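Local coordinates for acetoin utilization protein AcuB, putative (Vibrio cholerae, PDB 2O16) that is of unknown function but, as a paired CBS-domain protein named for acetoin utilization, may sense a small ligand and play a regulatory part, at residues 89-94 with 110-115. Sequence-based numbering, arbitrary orientation.
Sequences TSVAPQ and GCLPVV
Pro113 and Pro93, both puckered rings, meet the opposite segment through named carbons. Pro113 CD sits 3.2 Å from Thr89 O, with CG the next nearest, while the Pro113 side chain also touches Leu48, Ile51 and Leu120. At Pro93, CD meets Val115 O at 3.3 Å, and Val114 CG1 lies against CB and presses tightly on CA (3.4 Å). The backbones form a single parallel bridge centred on Val91 and Val114. Val91 N donates to Pro113 O (3.0 Å) in the plane of that flat carbonyl group; Val91 O accepts from Val115 N (2.9 Å), nearly in line with its own C=O. Val114 CA also brings its hydrogen to Val91 O, adding a weaker C-H contact. Beside the bridge, Val91 CG1, held between the backbone N and carbonyl carbon (chi1 69°), meets Leu112 CD2 at 3.7 Å, the two side chains crossing at about a right angle. The other leucine branch, CD1, touches Thr89 CG2 at 3.6 Å. Met104 of helix 97-106 packs on Leu112. The parallel register across that helix is consistent with the beta-alpha-beta part of a CBS domain, with 89-94 as an irregular edge segment; strand 112-116 itself pairs antiparallel with 119-124. Chemically, both polar backbone atoms of Val91 are satisfied by strand 112-116, whereas the proline nitrogens bring no N-H: both rings set CD against a carbonyl oxygen, and Pro93 also meets a methyl of Val114.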
loop_
_atom_site.group_PDB
_atom_site.type_symbol
_atom_site.label_atom_id
_atom_site.label_comp_id
_atom_site.label_asym_id
_atom_site.label_seq_id
_atom_site.Cartn_x
_atom_site.Cartn_y
_atom_site.Cartn_z
ATOM N N THR A 89 8.980 -2.181 2.718
ATOM C CA THR A 89 8.467 -3.015 3.807
ATOM C C THR A 89 7.270 -3.779 3.262
ATOM O O THR A 89 6.420 -3.180 2.588
ATOM C CB THR A 89 8.062 -2.157 5.024
ATOM O OG1 THR A 89 9.190 -1.368 5.430
ATOM C CG2 THR A 89 7.623 -3.045 6.245
ATOM N N SER A 90 7.221 -5.080 3.518
ATOM C CA SER A 90 6.107 -5.924 3.057
ATOM C C SER A 90 5.827 -7.007 4.107
ATOM O O SER A 90 6.572 -7.136 5.133
ATOM C CB SER A 90 6.430 -6.571 1.693
ATOM O OG SER A 90 7.538 -7.445 1.838
ATOM N N VAL A 91 4.756 -7.771 3.866
ATOM C CA VAL A 91 4.368 -8.864 4.764
ATOM C C VAL A 91 3.817 -10.019 3.928
ATOM O O VAL A 91 3.356 -9.801 2.801
ATOM C CB VAL A 91 3.308 -8.367 5.796
ATOM C CG1 VAL A 91 1.927 -8.063 5.111
ATOM C CG2 VAL A 91 3.103 -9.367 6.967
ATOM N N ALA A 92 3.843 -11.237 4.470
ATOM C CA ALA A 92 3.206 -12.401 3.812
ATOM C C ALA A 92 1.703 -12.473 4.091
ATOM O O ALA A 92 1.245 -12.023 5.153
ATOM C CB ALA A 92 3.898 -13.716 4.250
ATOM N N PRO A 93 0.908 -13.008 3.133
ATOM C CA PRO A 93 -0.547 -13.062 3.321
ATOM C C PRO A 93 -1.035 -13.897 4.504
ATOM O O PRO A 93 -2.106 -13.630 5.001
ATOM C CB PRO A 93 -1.047 -13.692 2.019
ATOM C CG PRO A 93 0.117 -14.445 1.505
ATOM C CD PRO A 93 1.289 -13.568 1.827
ATOM N N GLN A 94 -0.256 -14.879 4.954
ATOM C CA GLN A 94 -0.677 -15.717 6.074
ATOM C C GLN A 94 -0.390 -15.068 7.440
ATOM O O GLN A 94 -0.776 -15.621 8.485
ATOM C CB GLN A 94 -0.008 -17.104 5.993
ATOM C CG GLN A 94 1.510 -17.058 6.196
ATOM C CD GLN A 94 2.308 -16.846 4.901
ATOM O OE1 GLN A 94 1.749 -16.500 3.840
ATOM N NE2 GLN A 94 3.630 -17.089 4.983
ATOM N N GLY A 110 2.159 3.378 7.081
ATOM C CA GLY A 110 0.755 3.628 6.744
ATOM C C GLY A 110 0.133 2.550 5.872
ATOM O O GLY A 110 -1.065 2.195 6.049
ATOM N N CYS A 111 0.950 1.990 4.968
ATOM C CA CYS A 111 0.518 0.988 3.995
ATOM C C CYS A 111 1.524 -0.144 3.891
ATOM O O CYS A 111 2.712 0.098 3.734
ATOM C CB CYS A 111 0.351 1.616 2.615
ATOM S SG CYS A 111 -0.053 0.479 1.281
ATOM N N LEU A 112 1.046 -1.375 3.980
ATOM C CA LEU A 112 1.908 -2.543 3.962
ATOM C C LEU A 112 1.506 -3.447 2.784
ATOM O O LEU A 112 0.456 -4.094 2.824
ATOM C CB LEU A 112 1.814 -3.247 5.331
ATOM C CG LEU A 112 2.681 -4.444 5.728
ATOM C CD1 LEU A 112 4.187 -4.068 5.687
ATOM C CD2 LEU A 112 2.253 -4.930 7.140
ATOM N N PRO A 113 2.331 -3.469 1.711
ATOM C CA PRO A 113 2.127 -4.424 0.614
ATOM C C PRO A 113 2.226 -5.851 1.127
ATOM O O PRO A 113 3.012 -6.120 2.019
ATOM C CB PRO A 113 3.297 -4.147 -0.339
ATOM C CG PRO A 113 3.803 -2.761 0.051
ATOM C CD PRO A 113 3.498 -2.591 1.498
ATOM N N VAL A 114 1.413 -6.741 0.562
ATOM C CA VAL A 114 1.352 -8.145 0.939
ATOM C C VAL A 114 1.891 -8.912 -0.269
ATOM O O VAL A 114 1.422 -8.739 -1.407
ATOM C CB VAL A 114 -0.123 -8.578 1.238
ATOM C CG1 VAL A 114 -0.233 -10.067 1.649
ATOM C CG2 VAL A 114 -0.736 -7.665 2.302
ATOM N N VAL A 115 2.921 -9.714 -0.031
ATOM C CA VAL A 115 3.617 -10.399 -1.121
ATOM C C VAL A 115 3.703 -11.907 -0.828
ATOM O O VAL A 115 3.902 -12.306 0.315
ATOM C CB VAL A 115 5.041 -9.831 -1.341
ATOM C CG1 VAL A 115 4.986 -8.342 -1.863
ATOM C CG2 VAL A 115 5.848 -9.902 -0.077
#